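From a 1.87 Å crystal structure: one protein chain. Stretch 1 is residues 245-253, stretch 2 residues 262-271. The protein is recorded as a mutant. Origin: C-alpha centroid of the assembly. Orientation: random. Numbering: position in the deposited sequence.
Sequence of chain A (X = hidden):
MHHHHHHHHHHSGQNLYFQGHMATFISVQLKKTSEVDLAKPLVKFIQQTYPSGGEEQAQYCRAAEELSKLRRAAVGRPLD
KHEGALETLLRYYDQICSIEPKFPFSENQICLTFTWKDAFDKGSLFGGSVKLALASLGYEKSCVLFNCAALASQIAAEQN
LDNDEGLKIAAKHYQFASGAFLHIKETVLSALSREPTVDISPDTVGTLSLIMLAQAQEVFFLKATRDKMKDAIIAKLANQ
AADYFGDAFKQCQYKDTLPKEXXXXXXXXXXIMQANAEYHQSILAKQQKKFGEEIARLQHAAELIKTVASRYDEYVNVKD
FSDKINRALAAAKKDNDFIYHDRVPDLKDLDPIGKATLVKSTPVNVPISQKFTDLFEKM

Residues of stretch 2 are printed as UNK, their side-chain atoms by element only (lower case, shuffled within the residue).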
# COMPACT_ATOMS: atom_id res chain seq x y z
N PHE A 245 2.94 -8.81 7.46
CA PHE A 245 4.03 -9.18 6.57
C PHE A 245 4.07 -10.68 6.33
O PHE A 245 4.36 -11.13 5.21
CB PHE A 245 5.37 -8.70 7.12
CG PHE A 245 5.61 -7.24 6.92
CD1 PHE A 245 5.73 -6.72 5.64
CD2 PHE A 245 5.71 -6.38 7.99
CE1 PHE A 245 5.94 -5.35 5.44
CE2 PHE A 245 5.93 -5.03 7.81
CZ PHE A 245 6.05 -4.51 6.53
N GLY A 246 3.78 -11.47 7.37
CA GLY A 246 3.79 -12.92 7.21
C GLY A 246 2.71 -13.40 6.26
O GLY A 246 2.96 -14.23 5.38
N ASP A 247 1.49 -12.88 6.43
CA ASP A 247 0.40 -13.22 5.51
C ASP A 247 0.75 -12.82 4.08
O ASP A 247 0.47 -13.56 3.14
CB ASP A 247 -0.89 -12.53 5.95
CG ASP A 247 -1.53 -13.18 7.18
OD1 ASP A 247 -1.10 -14.28 7.57
OD2 ASP A 247 -2.47 -12.58 7.74
N ALA A 248 1.37 -11.64 3.91
CA ALA A 248 1.72 -11.18 2.58
C ALA A 248 2.76 -12.09 1.92
O ALA A 248 2.61 -12.47 0.75
CB ALA A 248 2.23 -9.74 2.65
N PHE A 249 3.84 -12.43 2.64
CA PHE A 249 4.87 -13.24 2.00
C PHE A 249 4.35 -14.65 1.71
O PHE A 249 4.73 -15.25 0.70
CB PHE A 249 6.16 -13.22 2.84
CG PHE A 249 6.40 -14.44 3.69
CD1 PHE A 249 6.98 -15.58 3.15
CD2 PHE A 249 6.12 -14.42 5.04
CE1 PHE A 249 7.21 -16.69 3.93
CE2 PHE A 249 6.36 -15.53 5.85
CZ PHE A 249 6.91 -16.67 5.29
N LYS A 250 3.43 -15.16 2.53
CA LYS A 250 2.84 -16.46 2.24
C LYS A 250 2.03 -16.44 0.94
O LYS A 250 1.97 -17.45 0.24
CB LYS A 250 1.98 -16.94 3.41
CG LYS A 250 2.80 -17.40 4.60
CD LYS A 250 1.93 -17.70 5.82
CE LYS A 250 2.78 -18.09 7.04
NZ LYS A 250 3.67 -16.99 7.55
N GLN A 251 1.41 -15.30 0.60
CA GLN A 251 0.72 -15.22 -0.68
C GLN A 251 1.68 -15.11 -1.86
O GLN A 251 1.28 -15.37 -2.99
CB GLN A 251 -0.24 -14.02 -0.70
CG GLN A 251 -1.34 -14.12 0.34
CD GLN A 251 -2.19 -12.88 0.40
OE1 GLN A 251 -2.06 -11.98 -0.42
NE2 GLN A 251 -3.07 -12.81 1.39
N CYS A 252 2.94 -14.74 -1.61
CA CYS A 252 3.96 -14.67 -2.64
C CYS A 252 4.78 -15.94 -2.76
O CYS A 252 5.57 -16.05 -3.70
CB CYS A 252 4.93 -13.52 -2.36
SG CYS A 252 4.16 -11.96 -2.34
N GLN A 253 4.60 -16.88 -1.84
CA GLN A 253 5.51 -18.02 -1.72
C GLN A 253 5.64 -18.78 -3.03
O GLN A 253 6.75 -19.18 -3.42
CB GLN A 253 5.04 -18.96 -0.62
CG GLN A 253 5.85 -18.91 0.64
CD GLN A 253 5.42 -19.98 1.61
OE1 GLN A 253 4.37 -20.60 1.42
NE2 GLN A 253 6.23 -20.22 2.63
N UNK A 262 10.36 -8.25 -3.86
CA UNK A 262 9.23 -8.16 -2.94
C UNK A 262 9.24 -9.32 -1.95
O UNK A 262 9.09 -9.13 -0.74
c UNK A 262 7.78 -6.75 -4.44
c UNK A 262 6.72 -8.32 -2.79
c UNK A 262 7.90 -8.10 -3.72
N UNK A 263 9.43 -10.53 -2.44
CA UNK A 263 9.38 -11.69 -1.54
C UNK A 263 10.45 -11.65 -0.45
O UNK A 263 10.09 -11.79 0.73
c UNK A 263 9.38 -14.22 -1.52
c UNK A 263 9.43 -12.98 -2.36
c UNK A 263 8.19 -14.60 -0.91
c UNK A 263 10.46 -16.12 -0.52
c UNK A 263 8.13 -15.73 -0.11
c UNK A 263 9.27 -16.49 0.09
c UNK A 263 10.51 -14.98 -1.30
N UNK A 264 11.74 -11.46 -0.74
CA UNK A 264 12.72 -11.39 0.36
C UNK A 264 12.47 -10.24 1.31
O UNK A 264 12.70 -10.39 2.52
c UNK A 264 12.42 -11.38 -2.05
c UNK A 264 13.71 -10.70 -1.71
c UNK A 264 14.06 -11.25 -0.37
N UNK A 265 11.98 -9.10 0.82
CA UNK A 265 11.74 -7.98 1.71
C UNK A 265 10.60 -8.30 2.67
O UNK A 265 10.68 -7.98 3.87
c UNK A 265 12.74 -6.24 0.21
c UNK A 265 10.97 -5.59 1.85
c UNK A 265 11.47 -6.69 0.91
N UNK A 266 9.54 -8.93 2.18
CA UNK A 266 8.44 -9.31 3.06
C UNK A 266 8.89 -10.32 4.11
O UNK A 266 8.52 -10.21 5.28
c UNK A 266 5.99 -7.80 2.07
c UNK A 266 7.30 -9.91 2.23
c UNK A 266 5.53 -9.71 0.47
c UNK A 266 6.59 -8.95 1.28
N UNK A 267 9.64 -11.34 3.69
CA UNK A 267 10.17 -12.33 4.63
C UNK A 267 11.05 -11.66 5.69
O UNK A 267 10.92 -11.95 6.90
c UNK A 267 10.94 -13.40 3.88
N UNK A 268 11.94 -10.77 5.27
CA UNK A 268 12.80 -10.08 6.22
C UNK A 268 11.98 -9.24 7.20
O UNK A 268 12.20 -9.29 8.41
c UNK A 268 13.81 -9.20 5.48
N UNK A 269 11.01 -8.47 6.68
CA UNK A 269 10.21 -7.61 7.54
C UNK A 269 9.35 -8.41 8.51
O UNK A 269 9.12 -7.96 9.64
c UNK A 269 9.33 -6.69 6.69
n UNK A 269 9.71 -2.39 5.28
c UNK A 269 10.70 -3.11 6.13
c UNK A 269 10.03 -4.28 6.86
c UNK A 269 10.07 -5.53 6.02
N UNK A 270 8.85 -9.57 8.10
CA UNK A 270 8.16 -10.47 9.02
C UNK A 270 9.05 -10.81 10.22
O UNK A 270 8.63 -10.68 11.38
n UNK A 270 5.98 -12.63 9.85
c UNK A 270 7.14 -12.80 9.12
c UNK A 270 7.72 -11.72 8.26
c UNK A 270 7.54 -14.08 9.35
c UNK A 270 5.69 -13.76 10.49
n UNK A 270 6.63 -14.64 10.20
N UNK A 271 10.30 -11.20 9.95
CA UNK A 271 11.20 -11.55 11.04
C UNK A 271 11.68 -10.33 11.82
O UNK A 271 11.86 -10.41 13.04
c UNK A 271 12.40 -12.33 10.49
s UNK A 271 11.97 -13.93 9.77

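Position 262 carries three side-chain carbons, one bearing the other two. The fork sits directly on CA, and one of the two outer carbons comes 4.5 Å from Cys252 SG, a light contact at the start of the stretch. The residue is a beta-branched aliphatic, Val262.

Position 263 has one carbon followed by a ring of six carbons. Its CA-to-CB bond points sideways, but chi1 is t and the ring comes nearer to stretch 1. There it touches Phe249, Cys252 and Gln253. No heteroatom is present, so this is Phe263. Phe263 CE1 lies 3.5 Å from Phe249 CD1, and Phe263 CD1 lies 3.7 Å from Cys252 CB, which meets the Phe263 ring at its edge. Phe263 CE1 is also 3.8 Å from Gln253 CA.

Position 264 has three carbons that close a ring onto the backbone N. It points away and touches nothing on stretch 1. This is Pro264. Its nitrogen has no hydrogen to donate.

Position 265 again shows one carbon carrying two. It is buried but without contact to stretch 1. It is Val265.

Position 266 has four carbons, forked at the second. It points toward stretch 1 and fits as a knob among Phe245, Ala248, Phe249 and Cys252. This is Leu266, with rotamer m, t. Leu266 CD2 is 3.7 Å from Phe245 CD1, and Leu266 CD1 is 4.0 Å from Ala248 CB and 3.9 Å from Cys252 SG. Leu266 CB packs 3.6 Å from Phe249 CB.

Position 267 has a single side-chain carbon. The backbone N of position 267 is 4.0 Å from Phe249 CB. The small residue forms part of the hole that receives Phe249. It is Ala267.

Position 268 also has one carbon, out of reach of stretch 1. It is Ala268.

Position 269 has four carbons in a row ending in nitrogen. The CB of position 269 stands over one face of Phe245, 3.6 Å from the ring centroid and 5° off the normal, a CH-pi contact. The chain is the mark of Lys269. Lys269 NZ is hydrogen-bonded elsewhere in the structure.

Position 270 has one carbon and a five-membered ring of three carbons and two nitrogens. Gly246 CA lies over one face of the ring, and Phe249 is also in contact. This is His270. Gly246 CA is 3.4 Å from His270 ND1. A CB on Gly246 would fall 2.8 Å from His270 CE1 and clash, so the bare glycine makes room for the ring. His270 CD2 is 4.0 Å from Phe249 CE2.

Position 271 has one carbon and one sulfur, out of reach of stretch 1. It is Cys271.

The two helices run roughly antiparallel, at 150°, with axes 8.3 Å apart at closest approach. No hydrogen bond joins them; packing of mostly apolar groups makes the contact and buries 592 Å². Two knobs interlock. Phe249 enters among Phe263, Leu266, Ala267 and His270, while Leu266 sits among Phe245, Ala248, Phe249 and Cys252. The antiparallel course sets Phe245 beside His270 and brings Cys252 to Val262 and Phe263.

Stretch 2, residues 262-271: VFPVLAAKHC
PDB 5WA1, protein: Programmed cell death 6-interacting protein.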